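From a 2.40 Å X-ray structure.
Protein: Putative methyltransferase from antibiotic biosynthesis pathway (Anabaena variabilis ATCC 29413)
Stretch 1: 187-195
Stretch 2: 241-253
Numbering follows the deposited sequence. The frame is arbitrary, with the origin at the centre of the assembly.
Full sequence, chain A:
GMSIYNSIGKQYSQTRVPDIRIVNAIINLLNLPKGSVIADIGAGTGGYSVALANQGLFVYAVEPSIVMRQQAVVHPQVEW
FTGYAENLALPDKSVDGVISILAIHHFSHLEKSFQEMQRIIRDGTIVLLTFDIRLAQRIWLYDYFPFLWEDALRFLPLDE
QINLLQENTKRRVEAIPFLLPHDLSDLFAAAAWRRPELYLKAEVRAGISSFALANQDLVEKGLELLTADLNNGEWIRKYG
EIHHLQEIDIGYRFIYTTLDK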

# COMPACT_ATOMS: atom_id res chain seq x y z
N LEU A 187 2.85 9.10 3.09
CA LEU A 187 1.56 9.69 3.43
C LEU A 187 0.43 9.15 2.59
O LEU A 187 -0.20 9.87 1.82
CB LEU A 187 1.63 11.23 3.40
CG LEU A 187 2.68 11.90 4.32
CD1 LEU A 187 2.58 13.46 4.25
CD2 LEU A 187 2.58 11.40 5.77
N PHE A 188 0.18 7.85 2.77
CA PHE A 188 -1.00 7.20 2.23
C PHE A 188 -2.21 7.58 3.14
O PHE A 188 -2.04 8.20 4.20
CB PHE A 188 -0.84 5.69 2.00
CG PHE A 188 -0.31 4.92 3.16
CD1 PHE A 188 -1.16 4.50 4.18
CD2 PHE A 188 1.05 4.56 3.21
CE1 PHE A 188 -0.65 3.73 5.28
CE2 PHE A 188 1.56 3.80 4.29
CZ PHE A 188 0.71 3.39 5.32
N ALA A 189 -3.40 7.23 2.68
CA ALA A 189 -4.69 7.67 3.26
C ALA A 189 -4.75 7.90 4.79
O ALA A 189 -4.95 9.05 5.22
CB ALA A 189 -5.82 6.74 2.76
N ALA A 190 -4.54 6.84 5.59
CA ALA A 190 -4.61 6.95 7.07
C ALA A 190 -3.26 7.18 7.79
O ALA A 190 -3.21 7.14 9.02
CB ALA A 190 -5.30 5.71 7.65
N ALA A 191 -2.20 7.47 7.04
CA ALA A 191 -0.86 7.63 7.61
C ALA A 191 -0.72 8.87 8.51
O ALA A 191 0.03 8.80 9.50
CB ALA A 191 0.21 7.59 6.51
N ALA A 192 -1.46 9.95 8.23
CA ALA A 192 -1.43 11.16 9.09
C ALA A 192 -2.50 11.10 10.24
O ALA A 192 -3.00 12.14 10.71
CB ALA A 192 -1.57 12.41 8.26
N TRP A 193 -2.79 9.87 10.71
CA TRP A 193 -3.74 9.64 11.82
C TRP A 193 -3.45 10.39 13.14
O TRP A 193 -4.34 10.56 13.93
CB TRP A 193 -3.86 8.15 12.15
CG TRP A 193 -2.62 7.48 12.65
CD1 TRP A 193 -1.69 6.85 11.90
CD2 TRP A 193 -2.20 7.36 14.01
NE1 TRP A 193 -0.71 6.31 12.70
CE2 TRP A 193 -1.00 6.60 14.00
CE3 TRP A 193 -2.73 7.77 15.24
CZ2 TRP A 193 -0.29 6.30 15.17
CZ3 TRP A 193 -2.02 7.45 16.42
CH2 TRP A 193 -0.82 6.73 16.37
N ARG A 194 -2.20 10.75 13.39
CA ARG A 194 -1.86 11.51 14.60
C ARG A 194 -1.44 12.94 14.26
O ARG A 194 -1.04 13.67 15.16
CB ARG A 194 -0.77 10.77 15.40
CG ARG A 194 -1.04 10.78 16.92
CD ARG A 194 0.13 10.15 17.66
NE ARG A 194 1.23 11.11 17.77
CZ ARG A 194 2.34 10.95 18.47
NH1 ARG A 194 2.59 9.83 19.14
NH2 ARG A 194 3.25 11.93 18.49
N ARG A 195 -1.58 13.33 12.99
CA ARG A 195 -1.17 14.64 12.47
C ARG A 195 -2.32 15.20 11.62
O ARG A 195 -2.15 15.40 10.41
CB ARG A 195 0.10 14.46 11.64
CG ARG A 195 1.32 14.03 12.45
CD ARG A 195 2.49 13.62 11.56
NE ARG A 195 2.28 12.32 10.92
CZ ARG A 195 3.07 11.76 10.00
NH1 ARG A 195 4.14 12.38 9.53
NH2 ARG A 195 2.77 10.56 9.52
N GLU A 241 -7.18 12.04 22.70
CA GLU A 241 -6.51 10.87 23.32
C GLU A 241 -5.66 10.06 22.37
O GLU A 241 -4.73 9.37 22.80
CB GLU A 241 -7.54 9.94 24.00
CG GLU A 241 -8.21 10.54 25.25
CD GLU A 241 -7.21 10.80 26.39
OE1 GLU A 241 -6.40 9.89 26.73
OE2 GLU A 241 -7.26 11.93 26.95
N ILE A 242 -5.97 10.13 21.07
CA ILE A 242 -5.20 9.45 20.02
C ILE A 242 -3.72 9.91 19.98
O ILE A 242 -2.85 9.15 19.57
CB ILE A 242 -5.90 9.63 18.62
CG1 ILE A 242 -5.49 8.52 17.65
CG2 ILE A 242 -5.66 11.03 18.06
CD1 ILE A 242 -6.24 8.54 16.32
N HIS A 243 -3.45 11.15 20.43
CA HIS A 243 -2.08 11.69 20.49
C HIS A 243 -1.12 10.89 21.39
O HIS A 243 0.09 10.91 21.16
CB HIS A 243 -2.07 13.18 20.90
CG HIS A 243 -0.72 13.82 20.76
ND1 HIS A 243 -0.20 14.21 19.54
CD2 HIS A 243 0.25 14.06 21.67
CE1 HIS A 243 1.01 14.70 19.72
NE2 HIS A 243 1.31 14.62 21.00
N HIS A 244 -1.65 10.18 22.39
CA HIS A 244 -0.83 9.39 23.31
C HIS A 244 -0.40 8.05 22.74
O HIS A 244 0.49 7.42 23.31
CB HIS A 244 -1.54 9.18 24.66
CG HIS A 244 -2.13 10.43 25.23
ND1 HIS A 244 -1.39 11.57 25.47
CD2 HIS A 244 -3.40 10.71 25.61
CE1 HIS A 244 -2.18 12.51 25.97
NE2 HIS A 244 -3.40 12.01 26.07
N LEU A 245 -1.02 7.59 21.64
CA LEU A 245 -0.67 6.31 21.01
C LEU A 245 0.56 6.43 20.12
O LEU A 245 0.63 7.35 19.33
CB LEU A 245 -1.81 5.82 20.13
CG LEU A 245 -3.15 5.51 20.78
CD1 LEU A 245 -4.13 5.06 19.69
CD2 LEU A 245 -3.02 4.45 21.88
N GLN A 246 1.51 5.51 20.25
CA GLN A 246 2.69 5.50 19.35
C GLN A 246 2.38 4.79 18.03
O GLN A 246 3.05 5.06 17.02
CB GLN A 246 3.94 4.93 20.05
CG GLN A 246 4.32 5.67 21.36
CD GLN A 246 4.27 7.23 21.29
OE1 GLN A 246 4.77 7.85 20.34
NE2 GLN A 246 3.66 7.84 22.31
N GLU A 247 1.39 3.89 18.04
CA GLU A 247 0.90 3.21 16.84
C GLU A 247 -0.56 2.80 16.94
O GLU A 247 -1.10 2.65 18.04
CB GLU A 247 1.77 2.01 16.48
CG GLU A 247 1.79 0.90 17.51
CD GLU A 247 2.86 -0.16 17.23
OE1 GLU A 247 3.53 -0.13 16.15
OE2 GLU A 247 3.02 -1.03 18.12
N ILE A 248 -1.17 2.58 15.78
CA ILE A 248 -2.60 2.25 15.67
C ILE A 248 -2.87 1.24 14.55
O ILE A 248 -2.15 1.20 13.56
CB ILE A 248 -3.43 3.56 15.42
CG1 ILE A 248 -4.90 3.36 15.82
CG2 ILE A 248 -3.30 4.05 13.97
CD1 ILE A 248 -5.73 4.64 15.77
N ASP A 249 -3.92 0.43 14.72
CA ASP A 249 -4.32 -0.54 13.73
C ASP A 249 -5.45 0.03 12.88
O ASP A 249 -6.56 0.17 13.36
CB ASP A 249 -4.78 -1.88 14.34
CG ASP A 249 -5.01 -2.97 13.28
OD1 ASP A 249 -4.80 -2.75 12.07
OD2 ASP A 249 -5.39 -4.07 13.65
N ILE A 250 -5.15 0.31 11.62
CA ILE A 250 -6.14 0.81 10.65
C ILE A 250 -6.42 -0.26 9.57
O ILE A 250 -6.84 0.06 8.46
CB ILE A 250 -5.72 2.19 10.08
CG1 ILE A 250 -5.23 3.11 11.23
CG2 ILE A 250 -6.91 2.90 9.36
CD1 ILE A 250 -4.70 4.45 10.75
N GLY A 251 -6.25 -1.53 9.96
CA GLY A 251 -6.53 -2.66 9.09
C GLY A 251 -5.49 -3.00 8.04
O GLY A 251 -5.79 -3.81 7.17
N TYR A 252 -4.28 -2.43 8.12
CA TYR A 252 -3.21 -2.78 7.17
C TYR A 252 -2.63 -4.12 7.59
O TYR A 252 -2.36 -4.36 8.79
CB TYR A 252 -2.14 -1.70 7.07
CG TYR A 252 -2.66 -0.42 6.45
CD1 TYR A 252 -3.27 0.57 7.26
CD2 TYR A 252 -2.57 -0.21 5.08
CE1 TYR A 252 -3.76 1.78 6.70
CE2 TYR A 252 -3.04 1.00 4.48
CZ TYR A 252 -3.65 2.00 5.31
OH TYR A 252 -4.15 3.20 4.79
N ARG A 253 -2.45 -4.98 6.58
CA ARG A 253 -2.02 -6.36 6.77
C ARG A 253 -1.04 -6.85 5.69
O ARG A 253 -1.23 -6.57 4.50
CB ARG A 253 -3.25 -7.28 6.67
CG ARG A 253 -4.33 -7.11 7.71
CD ARG A 253 -3.90 -7.74 9.05
NE ARG A 253 -4.91 -7.56 10.07
CZ ARG A 253 -5.18 -6.43 10.74
NH1 ARG A 253 -4.51 -5.33 10.53
NH2 ARG A 253 -6.14 -6.41 11.65
O HOH W 1 -2.32 14.33 17.80
O HOH W 2 5.86 10.53 20.12

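A recurring principle of protein architecture is that an irregular segment can be fixed to its neighbours by one long polar side chain and one large aromatic ring, and the contact between 187-195 and 241-253 illustrates it well. The polar anchor is R194. Its CA-to-CB bond points sideways, yet the side chain, straight at chi2 (t) but bent at chi3 (p), carries the guanidinium to the place where the 3-10 segment 241-244 gives way to loop. There NH1 of R194 donates an almost linear hydrogen bond to the backbone O of L245 (3.2 Å, 172°) and a weak one, bent to 134°, to OE1 of Q246, also at 3.2 Å. Both acceptors lie near the plane of the guanidinium, where its N-H groups point. The carbonyl O of H243, 3.4 Å from the same NH1 of R194, sits instead over one face, and its poor angle rules out a hydrogen bond.

Water extends this polar patch. Water 1 donates to O of R194 (3.0 Å) and lies 2.7 Å from ND1 of H243, joining a backbone carbonyl to an imidazole. Water 2 donates to OE1 of Q246 (2.9 Å) and accepts a weak hydrogen bond from NH2 of R194 (3.4 Å). The imidazole of H243 also offers one face to CZ of R194, so the two side chains also pack against each other.

Inward from this partly exposed arginine, W193 is the apolar centrepiece, with more of its own surface covered by the other stretch than any other residue of the contact. With chi1 p, its indole reaches along stretch 2 from I242 to I250. CG2 of I248 lies 3.4 Å from the centroid of the five-membered ring of W193 and only 11° off its normal, a CH-pi contact that places a methyl group squarely over the face. CE3 of W193 packs 3.7 Å from CG1 of I242, while CH2 of W193 approaches CB of L245 at 4.0 Å. A broad, flat ring suits this site because it can touch several aliphatic side chains at once; its NE1 is satisfied elsewhere in the structure.

Farther along, small and aromatic side chains complete the packing. A190, whose small side chain points toward stretch 2, brings CB to 3.4 Å from CD1 of I250; CD1 of W193 meets that same I250 CD1 at 4.0 Å. The buried rings of F188 and Y252 finish the contact obliquely, with centroids 5.0 Å apart and planes at 53°. CE1 of F188 lies over one face of the tyrosine ring, whereas OH of Y252 approaches the phenylalanine edge, 3.3 Å from CD1 of F188.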